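Local structure of PTS system glucose-specific EIIA component (Mycoplasma capricolum, 2GPR) at residues P13-I18 and E143-D148; H63-Q68 and L77-D82; V73-H78 and S124-T129. The protein probably relays a phosphoryl group from phospho-HPr, through a histidine, to the EIIB domain during glucose uptake by the bacterial sugar phosphotransferase system. All coordinates share one frame; numbering follows the deposited sequence.

Overall arrangement
All three contacts reach the same antiparallel sheet. Contact 3 pairs strands 74-78 and 124-130. Contact 2 pairs 74-78 with its other neighbour, 64-68. The two share Leu-77 and His-78, and their centres lie about 7 Å apart. Contact 1 joins an edge strand, 16-19, to the loop before strand 149-153. Its centre is about 15 Å from that of contact 3 and about 16 Å from that of contact 2. Along the chain, contacts 2 and 3 are nested inside the loop that contact 1 closes. Contact 2 holds both His-63 and His-78, probably the phosphotransfer site, and contact 3 flanks His-78 from the other strand. Contact 1 brings distant parts of the chain together at the sheet border.

Contact 1 (P13-I18 and E143-D148); sequences PCDGTI and EVKQGD
The Asp-15 carboxylate and the side-chain amide of Gln-146 are turned nearly parallel, their planes 18° apart. They do not meet through their polar ends. Asp-15 OD1 lies 3.1 Å from Gln-146 CB and accepts the backbone N-H of Gln-146, while the amide leads away. This N-H points almost straight at OD1, but the modelled bond is very short and its length is doubtful. The other oxygen, Asp-15 OD2, lies 3.8 Å from Lys-145 CD. Lys-145 N donates to Asp-148 OD2 over 2.7 Å. The Glu-143 carboxylate has a partner for each oxygen. Thr-17 OG1 donates to OE1, again at a doubtfully short distance, and Lys-43 forms a salt bridge with OE2.

An antiparallel bridge runs between these groups. Val-144 N donates to Gly-16 O at 2.8 Å. The return bond, from Gly-16 N to Val-144 O, is weak. Val-144 CG2 lies 4.1 Å from Ile-18 CG1, the two side chains crossing at about a right angle. With CG anti to the backbone N (chi1 176°), Gln-146 sets CG against Pro-13 O, 3.4 Å away.

The acids appear to be satisfied by backbone N-H groups, a hydroxyl and Lys-43, though two of the modelled bonds are too short to trust. The apolar pair lies on Val-144's face of the sheet. Lys-145 NZ, 4.7 Å from Asp-15 OD2, could act on that acid only at longer range.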
ATOM      1  N   PRO A  13       5.454   2.093  -3.234  1.00 27.00           N
ATOM      2  CA  PRO A  13       5.882   2.672  -1.938  1.00 22.22           C
ATOM      3  C   PRO A  13       7.270   2.212  -1.426  1.00 19.57           C
ATOM      4  O   PRO A  13       7.879   2.809  -0.538  1.00 15.28           O
ATOM      5  CB  PRO A  13       4.851   2.215  -0.941  1.00 21.40           C
ATOM      6  CG  PRO A  13       4.069   1.093  -1.592  1.00 22.66           C
ATOM      7  CD  PRO A  13       4.226   1.265  -3.078  1.00 26.23           C
ATOM      8  N   CYS A  14       7.774   1.124  -1.991  1.00 20.22           N
ATOM      9  CA  CYS A  14       9.099   0.661  -1.699  1.00 22.40           C
ATOM     10  C   CYS A  14       9.719  -0.028  -2.929  1.00 26.92           C
ATOM     11  O   CYS A  14       9.111  -0.153  -4.024  1.00 26.92           O
ATOM     12  CB  CYS A  14       9.152  -0.250  -0.497  1.00 22.86           C
ATOM     13  SG  CYS A  14       8.155  -1.689  -0.786  1.00 24.29           S
ATOM     14  N   ASP A  15      10.945  -0.437  -2.778  1.00 27.99           N
ATOM     15  CA  ASP A  15      11.541  -1.108  -3.868  1.00 32.06           C
ATOM     16  C   ASP A  15      11.124  -2.559  -3.729  1.00 33.74           C
ATOM     17  O   ASP A  15      10.787  -2.977  -2.637  1.00 35.67           O
ATOM     18  CB  ASP A  15      13.086  -0.893  -3.883  1.00 34.98           C
ATOM     19  CG  ASP A  15      13.566   0.437  -4.483  1.00 37.61           C
ATOM     20  OD1 ASP A  15      12.608   1.288  -4.843  1.00 35.82           O
ATOM     21  OD2 ASP A  15      14.751   0.675  -4.662  1.00 40.22           O
ATOM     22  N   GLY A  16      11.074  -3.318  -4.830  1.00 33.79           N
ATOM     23  CA  GLY A  16      10.694  -4.740  -4.769  1.00 31.96           C
ATOM     24  C   GLY A  16       9.908  -5.207  -5.988  1.00 30.63           C
ATOM     25  O   GLY A  16       9.936  -4.579  -7.047  1.00 30.22           O
ATOM     26  N   THR A  17       9.187  -6.316  -5.817  1.00 28.50           N
ATOM     27  CA  THR A  17       8.410  -6.869  -6.889  1.00 26.40           C
ATOM     28  C   THR A  17       6.931  -6.758  -6.642  1.00 25.83           C
ATOM     29  O   THR A  17       6.425  -7.217  -5.628  1.00 26.19           O
ATOM     30  CB  THR A  17       8.694  -8.369  -6.962  1.00 27.46           C
ATOM     31  OG1 THR A  17      10.053  -8.583  -6.723  1.00 30.36           O
ATOM     32  CG2 THR A  17       8.236  -8.982  -8.287  1.00 25.71           C
ATOM     33  N   ILE A  18       6.210  -6.259  -7.610  1.00 25.29           N
ATOM     34  CA  ILE A  18       4.791  -6.289  -7.505  1.00 24.58           C
ATOM     35  C   ILE A  18       4.410  -7.732  -7.818  1.00 25.30           C
ATOM     36  O   ILE A  18       4.967  -8.328  -8.732  1.00 26.67           O
ATOM     37  CB  ILE A  18       4.120  -5.290  -8.436  1.00 25.10           C
ATOM     38  CG1 ILE A  18       4.588  -3.863  -8.070  1.00 29.39           C
ATOM     39  CG2 ILE A  18       2.588  -5.405  -8.355  1.00 22.59           C
ATOM     40  CD1 ILE A  18       4.268  -3.466  -6.614  1.00 30.50           C
ATOM     41  N   GLU A 143       9.712  -6.461 -11.253  1.00 25.00           N
ATOM     42  CA  GLU A 143      10.693  -5.710 -10.494  1.00 26.80           C
ATOM     43  C   GLU A 143      10.511  -4.181 -10.705  1.00 28.88           C
ATOM     44  O   GLU A 143      10.410  -3.688 -11.846  1.00 29.72           O
ATOM     45  CB  GLU A 143      12.095  -6.233 -10.851  1.00 29.94           C
ATOM     46  CG  GLU A 143      13.046  -6.442  -9.648  1.00 37.38           C
ATOM     47  CD  GLU A 143      12.697  -7.593  -8.708  1.00 40.03           C
ATOM     48  OE1 GLU A 143      11.560  -8.007  -8.543  1.00 41.70           O
ATOM     49  OE2 GLU A 143      13.749  -8.074  -8.058  1.00 38.81           O
ATOM     50  N   VAL A 144      10.376  -3.423  -9.581  1.00 28.17           N
ATOM     51  CA  VAL A 144      10.098  -1.982  -9.612  1.00 25.10           C
ATOM     52  C   VAL A 144      10.929  -1.174  -8.654  1.00 24.81           C
ATOM     53  O   VAL A 144      11.540  -1.651  -7.724  1.00 24.67           O
ATOM     54  CB  VAL A 144       8.615  -1.629  -9.299  1.00 24.27           C
ATOM     55  CG1 VAL A 144       7.641  -2.230 -10.304  1.00 23.70           C
ATOM     56  CG2 VAL A 144       8.232  -2.062  -7.892  1.00 24.64           C
ATOM     57  N   LYS A 145      10.870   0.108  -8.883  1.00 27.36           N
ATOM     58  CA  LYS A 145      11.510   1.051  -8.046  1.00 27.72           C
ATOM     59  C   LYS A 145      10.469   1.902  -7.397  1.00 27.10           C
ATOM     60  O   LYS A 145       9.441   2.265  -8.015  1.00 26.58           O
ATOM     61  CB  LYS A 145      12.477   1.888  -8.830  1.00 29.89           C
ATOM     62  CG  LYS A 145      13.605   1.030  -9.351  1.00 33.10           C
ATOM     63  CD  LYS A 145      14.811   1.037  -8.424  1.00 38.67           C
ATOM     64  CE  LYS A 145      15.959   1.948  -8.913  1.00 42.49           C
ATOM     65  NZ  LYS A 145      17.313   1.512  -8.499  1.00 44.72           N
ATOM     66  N   GLN A 146      10.724   2.208  -6.138  1.00 25.98           N
ATOM     67  CA  GLN A 146       9.809   3.046  -5.375  1.00 25.33           C
ATOM     68  C   GLN A 146       9.535   4.358  -6.119  1.00 26.66           C
ATOM     69  O   GLN A 146      10.477   5.093  -6.444  1.00 27.32           O
ATOM     70  CB  GLN A 146      10.398   3.351  -3.978  1.00 21.12           C
ATOM     71  CG  GLN A 146       9.531   4.296  -3.162  1.00 18.66           C
ATOM     72  CD  GLN A 146       9.918   5.722  -3.348  1.00 19.95           C
ATOM     73  OE1 GLN A 146       9.064   6.629  -3.582  1.00 17.52           O
ATOM     74  NE2 GLN A 146      11.228   5.939  -3.178  1.00 23.26           N
ATOM     75  N   GLY A 147       8.252   4.646  -6.412  1.00 24.09           N
ATOM     76  CA  GLY A 147       7.888   5.879  -7.102  1.00 21.03           C
ATOM     77  C   GLY A 147       7.639   5.646  -8.592  1.00 21.29           C
ATOM     78  O   GLY A 147       7.554   6.585  -9.394  1.00 22.00           O
ATOM     79  N   ASP A 148       7.550   4.377  -8.948  1.00 20.22           N
ATOM     80  CA  ASP A 148       7.334   3.972 -10.308  1.00 20.12           C
ATOM     81  C   ASP A 148       5.892   3.809 -10.465  1.00 17.92           C
ATOM     82  O   ASP A 148       5.279   3.268  -9.559  1.00 16.06           O
ATOM     83  CB  ASP A 148       7.890   2.523 -10.511  1.00 20.77           C
ATOM     84  CG  ASP A 148       9.348   2.346 -10.815  1.00 21.73           C
ATOM     85  OD1 ASP A 148      10.010   3.430 -10.704  1.00 23.90           O
ATOM     86  OD2 ASP A 148       9.853   1.286 -11.118  1.00 23.68           O
TER

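Contact 2 (H63-Q68 and L77-D82); sequences HAFGIQ and LHIGLD
Ile-79 lies against His-63 O along one side of its chain. Its CB is 3.8 Å from that oxygen, and CG1 is slightly farther away. CD1 then comes back to 3.4 Å from His-63 O and meets the edge of the Phe-65 ring, in plane, 3.9 Å from CE2. CG1 stands beside the backbone N (chi1 -60°), and the same N donates to His-63 O over 2.9 Å. One carbonyl is thus held by an N-H and covered by the side chain of the same residue.

Ala-64 and His-78 form a non-hydrogen-bonded antiparallel pair. Phe-65 and Leu-77 form the next, hydrogen-bonded pair, with Phe-65 N 2.7 Å from Leu-77 O. The two histidine rings make an offset edge-to-face pair. The edge of His-63 points toward the face of His-78, with the planes at 82°, and His-63 CD2 lies 4.2 Å from His-78 NE2. His-63 O lies over a face of the His-78 ring. His-78 ND1 makes a weak hydrogen bond to Gly-80 O. By similarity, His-78 is the phosphorylated histidine, His-63 matters for phospho-donor activity, and both are probable ligands of a zinc ion shared with glycerol kinase.

The contact lies at the open end of the hairpin of strands 64-68 and 74-78. Phe-65 and Leu-77, on the face away from the histidines, pack on Leu-107 of strand 106-110. Phe-29 of helix 27-30 meets the His-78 ring edge-to-face.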
ATOM      1  N   HIS A  63       1.366  -0.211  11.198  1.00 23.25           N
ATOM      2  CA  HIS A  63       1.569  -1.291  10.238  1.00 21.88           C
ATOM      3  C   HIS A  63       0.700  -1.169   8.990  1.00 19.23           C
ATOM      4  O   HIS A  63       0.847  -1.975   8.059  1.00 17.40           O
ATOM      5  CB  HIS A  63       1.273  -2.650  10.914  1.00 22.00           C
ATOM      6  CG  HIS A  63      -0.187  -2.711  11.276  1.00 28.49           C
ATOM      7  ND1 HIS A  63      -0.760  -1.798  12.167  1.00 31.44           N
ATOM      8  CD2 HIS A  63      -1.192  -3.509  10.813  1.00 30.76           C
ATOM      9  CE1 HIS A  63      -2.072  -2.075  12.248  1.00 31.87           C
ATOM     10  NE2 HIS A  63      -2.363  -3.111  11.463  1.00 31.56           N
ATOM     11  N   ALA A  64      -0.245  -0.220   9.013  1.00 17.01           N
ATOM     12  CA  ALA A  64      -1.152  -0.075   7.900  1.00 17.08           C
ATOM     13  C   ALA A  64      -1.531   1.398   7.657  1.00 19.10           C
ATOM     14  O   ALA A  64      -1.735   2.132   8.587  1.00 21.28           O
ATOM     15  CB  ALA A  64      -2.337  -0.966   8.158  1.00 15.91           C
ATOM     16  N   PHE A  65      -1.582   1.859   6.400  1.00 17.50           N
ATOM     17  CA  PHE A  65      -1.865   3.238   6.171  1.00 18.88           C
ATOM     18  C   PHE A  65      -2.975   3.387   5.188  1.00 21.04           C
ATOM     19  O   PHE A  65      -2.856   2.869   4.116  1.00 25.76           O
ATOM     20  CB  PHE A  65      -0.585   3.906   5.637  1.00 21.24           C
ATOM     21  CG  PHE A  65       0.522   3.845   6.651  1.00 22.88           C
ATOM     22  CD1 PHE A  65       0.602   4.821   7.644  1.00 26.25           C
ATOM     23  CD2 PHE A  65       1.388   2.755   6.740  1.00 23.42           C
ATOM     24  CE1 PHE A  65       1.573   4.766   8.653  1.00 27.50           C
ATOM     25  CE2 PHE A  65       2.379   2.693   7.729  1.00 26.96           C
ATOM     26  CZ  PHE A  65       2.481   3.704   8.685  1.00 28.09           C
ATOM     27  N   GLY A  66      -4.015   4.126   5.546  1.00 18.90           N
ATOM     28  CA  GLY A  66      -5.164   4.369   4.694  1.00 17.78           C
ATOM     29  C   GLY A  66      -5.187   5.789   4.120  1.00 21.09           C
ATOM     30  O   GLY A  66      -5.134   6.808   4.827  1.00 22.29           O
ATOM     31  N   ILE A  67      -5.258   5.861   2.794  1.00 22.98           N
ATOM     32  CA  ILE A  67      -5.213   7.142   2.128  1.00 21.87           C
ATOM     33  C   ILE A  67      -6.436   7.305   1.314  1.00 24.74           C
ATOM     34  O   ILE A  67      -6.873   6.399   0.607  1.00 26.95           O
ATOM     35  CB  ILE A  67      -3.913   7.366   1.301  1.00 19.17           C
ATOM     36  CG1 ILE A  67      -2.667   7.449   2.220  1.00 15.49           C
ATOM     37  CG2 ILE A  67      -4.031   8.660   0.486  1.00 16.29           C
ATOM     38  CD1 ILE A  67      -1.407   6.788   1.692  1.00 15.13           C
ATOM     39  N   GLN A  68      -7.030   8.441   1.468  1.00 26.30           N
ATOM     40  CA  GLN A  68      -8.225   8.734   0.745  1.00 30.75           C
ATOM     41  C   GLN A  68      -7.933   9.930  -0.139  1.00 33.00           C
ATOM     42  O   GLN A  68      -7.486  10.959   0.337  1.00 30.49           O
ATOM     43  CB  GLN A  68      -9.426   8.898   1.747  1.00 34.04           C
ATOM     44  CG  GLN A  68     -10.773   9.454   1.220  1.00 36.38           C
ATOM     45  CD  GLN A  68     -11.535  10.235   2.307  1.00 39.15           C
ATOM     46  OE1 GLN A  68     -11.320  11.464   2.507  1.00 40.84           O
ATOM     47  NE2 GLN A  68     -12.377   9.517   3.066  1.00 37.71           N
ATOM     48  N   LEU A  77      -2.519   0.504   2.208  1.00 20.43           N
ATOM     49  CA  LEU A  77      -1.161  -0.017   2.235  1.00 18.41           C
ATOM     50  C   LEU A  77      -1.047  -0.750   3.580  1.00 19.18           C
ATOM     51  O   LEU A  77      -1.307  -0.178   4.634  1.00 22.29           O
ATOM     52  CB  LEU A  77      -0.117   1.133   2.225  1.00 18.77           C
ATOM     53  CG  LEU A  77       1.341   0.801   1.881  1.00 15.32           C
ATOM     54  CD1 LEU A  77       2.291   1.528   2.815  1.00 14.91           C
ATOM     55  CD2 LEU A  77       1.695  -0.683   1.685  1.00 11.15           C
ATOM     56  N   HIS A  78      -0.686  -2.018   3.539  1.00 16.85           N
ATOM     57  CA  HIS A  78      -0.611  -2.819   4.691  1.00 18.14           C
ATOM     58  C   HIS A  78       0.663  -3.577   4.696  1.00 21.11           C
ATOM     59  O   HIS A  78       0.810  -4.467   3.883  1.00 23.78           O
ATOM     60  CB  HIS A  78      -1.775  -3.757   4.610  1.00 21.41           C
ATOM     61  CG  HIS A  78      -1.887  -4.649   5.790  1.00 24.48           C
ATOM     62  ND1 HIS A  78      -0.926  -5.625   6.035  1.00 24.72           N
ATOM     63  CD2 HIS A  78      -2.880  -4.760   6.726  1.00 22.43           C
ATOM     64  CE1 HIS A  78      -1.346  -6.298   7.091  1.00 23.50           C
ATOM     65  NE2 HIS A  78      -2.498  -5.796   7.545  1.00 22.05           N
ATOM     66  N   ILE A  79       1.628  -3.157   5.544  1.00 21.34           N
ATOM     67  CA  ILE A  79       2.902  -3.791   5.551  1.00 21.82           C
ATOM     68  C   ILE A  79       2.842  -5.179   6.102  1.00 24.32           C
ATOM     69  O   ILE A  79       2.394  -5.370   7.222  1.00 26.54           O
ATOM     70  CB  ILE A  79       3.995  -2.996   6.222  1.00 22.46           C
ATOM     71  CG1 ILE A  79       4.153  -1.669   5.503  1.00 25.76           C
ATOM     72  CG2 ILE A  79       5.321  -3.802   6.158  1.00 16.91           C
ATOM     73  CD1 ILE A  79       3.155  -0.636   5.953  1.00 29.11           C
ATOM     74  N   GLY A  80       3.346  -6.154   5.306  1.00 25.50           N
ATOM     75  CA  GLY A  80       3.392  -7.569   5.683  1.00 23.58           C
ATOM     76  C   GLY A  80       2.025  -8.147   6.068  1.00 23.42           C
ATOM     77  O   GLY A  80       0.977  -7.699   5.647  1.00 26.67           O
ATOM     78  N   LEU A  81       2.076  -9.159   6.881  1.00 21.99           N
ATOM     79  CA  LEU A  81       0.940  -9.875   7.368  1.00 23.88           C
ATOM     80  C   LEU A  81       1.078  -9.984   8.923  1.00 29.45           C
ATOM     81  O   LEU A  81       2.189 -10.063   9.460  1.00 29.65           O
ATOM     82  CB  LEU A  81       0.912 -11.272   6.687  1.00 21.60           C
ATOM     83  CG  LEU A  81       0.089 -11.379   5.395  1.00 20.22           C
ATOM     84  CD1 LEU A  81       0.133 -10.120   4.550  1.00 19.89           C
ATOM     85  CD2 LEU A  81       0.577 -12.535   4.552  1.00 18.40           C
ATOM     86  N   ASP A  82      -0.062  -9.924   9.650  1.00 32.18           N
ATOM     87  CA  ASP A  82      -0.167 -10.008  11.132  1.00 33.48           C
ATOM     88  C   ASP A  82       0.513  -8.937  11.934  1.00 33.68           C
ATOM     89  O   ASP A  82       0.409  -8.933  13.146  1.00 34.80           O
ATOM     90  CB  ASP A  82      -0.016 -11.399  11.796  1.00 34.53           C
ATOM     91  CG  ASP A  82      -1.300 -12.158  11.892  1.00 37.92           C
ATOM     92  OD1 ASP A  82      -2.369 -11.739  11.438  1.00 38.84           O
ATOM     93  OD2 ASP A  82      -1.138 -13.353  12.439  1.00 38.83           O
TER

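Contact 3 (V73-H78 and S124-T129); sequences VEILLH and SPIIFT
Ile-127 O is approached by two groups of the neighbouring strand. Leu-76 N donates to it over 2.6 Å, nearly along the C=O axis, and the N-H points at it at 166°. Ile-75 CA adds a CA-H...O contact. The return bond, from Ile-127 N to Leu-76 O, measures 2.8 Å and lies in the carbonyl plane. Farther along, His-78 N donates to Pro-125 O. At the other end, the bond from Thr-129 N to Glu-74 O is weak, and the chain turns a corner there.

Side chains divide between two faces. Leu-76 and Ile-127 lie side by side and point the same way, with Leu-76 CD2 3.8 Å from Ile-127 CD1. Ile-127 CG1 stands between its backbone N and carbonyl carbon (chi1 42°), which puts it 4.0 Å from Leu-76 CB. His-78 and Pro-125 also lie side by side, pointing the same way, with His-78 ND1 4.2 Å from Pro-125 CD.

The opposite face carries Ile-75, Leu-77, Ile-126 and Phe-128. Ile-126 sits beside both aliphatic neighbours. Its CG2 branch lies 3.8 Å from Ile-75 CD1. Its CD1 meets Leu-77 CD2 at a modelled 3.3 Å, shorter than normal and not to be taken literally. Ile-75 CG1 lies over one face of the Phe-128 ring, and Ile-75 CB is 4.2 Å from Phe-128 CD2.

Ser-124 CB touches His-78 O, while its OG accepts the N-H of Gly-80 and is hydrogen-bonded to Ile-122 O, linking the loop after His-78 to strand 124-130. The two strands run antiparallel in mid-sheet. Strand 64-68 pairs with the far side of 74-78, and strand 36-42 with the far side of 124-130. Phe-38 of that strand touches Ile-126, and Phe-47 of strand 46-48 packs on Leu-77.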
ATOM      1  N   VAL A  73     -12.060   7.483  -3.474  1.00 36.72           N
ATOM      2  CA  VAL A  73     -11.482   6.142  -3.507  1.00 34.83           C
ATOM      3  C   VAL A  73     -10.401   5.947  -2.394  1.00 30.82           C
ATOM      4  O   VAL A  73      -9.487   6.742  -2.172  1.00 29.73           O
ATOM      5  CB  VAL A  73     -10.846   5.845  -4.870  1.00 37.88           C
ATOM      6  CG1 VAL A  73     -11.274   6.861  -5.916  1.00 38.11           C
ATOM      7  CG2 VAL A  73      -9.318   5.768  -4.792  1.00 37.03           C
ATOM      8  N   GLU A  74     -10.506   4.899  -1.647  1.00 30.37           N
ATOM      9  CA  GLU A  74      -9.511   4.692  -0.618  1.00 30.46           C
ATOM     10  C   GLU A  74      -8.638   3.532  -0.943  1.00 29.44           C
ATOM     11  O   GLU A  74      -9.127   2.451  -1.234  1.00 31.23           O
ATOM     12  CB  GLU A  74     -10.061   4.390   0.789  1.00 28.84           C
ATOM     13  CG  GLU A  74     -10.259   5.646   1.645  1.00 29.32           C
ATOM     14  CD  GLU A  74     -11.401   5.451   2.603  1.00 31.18           C
ATOM     15  OE1 GLU A  74     -12.568   5.571   2.032  1.00 34.11           O
ATOM     16  OE2 GLU A  74     -11.267   5.108   3.741  1.00 30.98           O
ATOM     17  N   ILE A  75      -7.362   3.731  -0.780  1.00 24.60           N
ATOM     18  CA  ILE A  75      -6.476   2.670  -0.972  1.00 22.39           C
ATOM     19  C   ILE A  75      -5.724   2.355   0.314  1.00 21.62           C
ATOM     20  O   ILE A  75      -5.234   3.237   1.033  1.00 20.54           O
ATOM     21  CB  ILE A  75      -5.594   3.057  -2.114  1.00 25.71           C
ATOM     22  CG1 ILE A  75      -4.442   2.118  -2.261  1.00 27.97           C
ATOM     23  CG2 ILE A  75      -5.062   4.455  -1.929  1.00 26.81           C
ATOM     24  CD1 ILE A  75      -3.161   2.905  -2.482  1.00 29.09           C
ATOM     25  N   LEU A  76      -5.649   1.086   0.640  1.00 22.47           N
ATOM     26  CA  LEU A  76      -4.927   0.651   1.815  1.00 22.09           C
ATOM     27  C   LEU A  76      -3.545  -0.005   1.527  1.00 23.26           C
ATOM     28  O   LEU A  76      -3.404  -0.924   0.711  1.00 27.47           O
ATOM     29  CB  LEU A  76      -5.849  -0.222   2.696  1.00 21.49           C
ATOM     30  CG  LEU A  76      -5.228  -0.805   3.951  1.00 21.10           C
ATOM     31  CD1 LEU A  76      -5.549   0.075   5.143  1.00 21.54           C
ATOM     32  CD2 LEU A  76      -5.864  -2.167   4.193  1.00 20.59           C
ATOM     33  N   LEU A  77      -2.519   0.504   2.208  1.00 20.43           N
ATOM     34  CA  LEU A  77      -1.161  -0.017   2.235  1.00 18.41           C
ATOM     35  C   LEU A  77      -1.047  -0.750   3.580  1.00 19.18           C
ATOM     36  O   LEU A  77      -1.307  -0.178   4.634  1.00 22.29           O
ATOM     37  CB  LEU A  77      -0.117   1.133   2.225  1.00 18.77           C
ATOM     38  CG  LEU A  77       1.341   0.801   1.881  1.00 15.32           C
ATOM     39  CD1 LEU A  77       2.291   1.528   2.815  1.00 14.91           C
ATOM     40  CD2 LEU A  77       1.695  -0.683   1.685  1.00 11.15           C
ATOM     41  N   HIS A  78      -0.686  -2.018   3.539  1.00 16.85           N
ATOM     42  CA  HIS A  78      -0.611  -2.819   4.691  1.00 18.14           C
ATOM     43  C   HIS A  78       0.663  -3.577   4.696  1.00 21.11           C
ATOM     44  O   HIS A  78       0.810  -4.467   3.883  1.00 23.78           O
ATOM     45  CB  HIS A  78      -1.775  -3.757   4.610  1.00 21.41           C
ATOM     46  CG  HIS A  78      -1.887  -4.649   5.790  1.00 24.48           C
ATOM     47  ND1 HIS A  78      -0.926  -5.625   6.035  1.00 24.72           N
ATOM     48  CD2 HIS A  78      -2.880  -4.760   6.726  1.00 22.43           C
ATOM     49  CE1 HIS A  78      -1.346  -6.298   7.091  1.00 23.50           C
ATOM     50  NE2 HIS A  78      -2.498  -5.796   7.545  1.00 22.05           N
ATOM     51  N   SER A 124       3.595  -7.013   1.296  1.00 22.90           N
ATOM     52  CA  SER A 124       2.682  -5.944   1.664  1.00 23.97           C
ATOM     53  C   SER A 124       1.578  -5.653   0.674  1.00 23.00           C
ATOM     54  O   SER A 124       1.847  -5.230  -0.427  1.00 22.71           O
ATOM     55  CB  SER A 124       3.460  -4.685   1.968  1.00 26.51           C
ATOM     56  OG  SER A 124       4.390  -4.929   3.037  1.00 28.33           O
ATOM     57  N   PRO A 125       0.323  -5.772   1.123  1.00 20.51           N
ATOM     58  CA  PRO A 125      -0.782  -5.550   0.232  1.00 19.87           C
ATOM     59  C   PRO A 125      -1.202  -4.103   0.011  1.00 21.29           C
ATOM     60  O   PRO A 125      -1.198  -3.257   0.918  1.00 21.12           O
ATOM     61  CB  PRO A 125      -1.919  -6.412   0.735  1.00 20.72           C
ATOM     62  CG  PRO A 125      -1.366  -7.297   1.839  1.00 19.64           C
ATOM     63  CD  PRO A 125       0.022  -6.800   2.154  1.00 18.52           C
ATOM     64  N   ILE A 126      -1.600  -3.833  -1.234  1.00 22.87           N
ATOM     65  CA  ILE A 126      -2.103  -2.536  -1.687  1.00 27.00           C
ATOM     66  C   ILE A 126      -3.533  -2.734  -2.180  1.00 27.65           C
ATOM     67  O   ILE A 126      -3.765  -3.224  -3.301  1.00 29.08           O
ATOM     68  CB  ILE A 126      -1.271  -1.963  -2.865  1.00 31.20           C
ATOM     69  CG1 ILE A 126       0.230  -2.052  -2.633  1.00 30.05           C
ATOM     70  CG2 ILE A 126      -1.666  -0.516  -3.148  1.00 33.00           C
ATOM     71  CD1 ILE A 126       0.660  -1.393  -1.333  1.00 29.67           C
ATOM     72  N   ILE A 127      -4.516  -2.407  -1.377  1.00 27.22           N
ATOM     73  CA  ILE A 127      -5.850  -2.655  -1.868  1.00 26.75           C
ATOM     74  C   ILE A 127      -6.676  -1.444  -1.910  1.00 22.62           C
ATOM     75  O   ILE A 127      -6.548  -0.565  -1.100  1.00 23.96           O
ATOM     76  CB  ILE A 127      -6.576  -3.695  -1.033  1.00 32.82           C
ATOM     77  CG1 ILE A 127      -6.312  -3.454   0.436  1.00 34.88           C
ATOM     78  CG2 ILE A 127      -6.179  -5.137  -1.375  1.00 34.35           C
ATOM     79  CD1 ILE A 127      -7.525  -3.887   1.258  1.00 34.81           C
ATOM     80  N   PHE A 128      -7.544  -1.409  -2.866  1.00 23.01           N
ATOM     81  CA  PHE A 128      -8.477  -0.331  -2.945  1.00 24.30           C
ATOM     82  C   PHE A 128      -9.694  -0.765  -2.160  1.00 28.32           C
ATOM     83  O   PHE A 128     -10.441  -1.737  -2.555  1.00 27.73           O
ATOM     84  CB  PHE A 128      -8.865   0.044  -4.378  1.00 24.45           C
ATOM     85  CG  PHE A 128      -7.674   0.295  -5.242  1.00 22.95           C
ATOM     86  CD1 PHE A 128      -6.888  -0.774  -5.665  1.00 22.03           C
ATOM     87  CD2 PHE A 128      -7.311   1.591  -5.603  1.00 22.22           C
ATOM     88  CE1 PHE A 128      -5.731  -0.545  -6.409  1.00 24.49           C
ATOM     89  CE2 PHE A 128      -6.206   1.824  -6.420  1.00 22.41           C
ATOM     90  CZ  PHE A 128      -5.393   0.753  -6.790  1.00 22.80           C
ATOM     91  N   THR A 129      -9.805  -0.119  -0.978  1.00 28.78           N
ATOM     92  CA  THR A 129     -10.885  -0.378  -0.084  1.00 27.97           C
ATOM     93  C   THR A 129     -12.158   0.325  -0.558  1.00 29.40           C
ATOM     94  O   THR A 129     -13.259   0.040  -0.133  1.00 28.18           O
ATOM     95  CB  THR A 129     -10.489  -0.082   1.367  1.00 25.98           C
ATOM     96  OG1 THR A 129     -10.352  -1.343   2.064  1.00 27.38           O
ATOM     97  CG2 THR A 129     -11.522   0.858   2.050  1.00 22.82           C
TER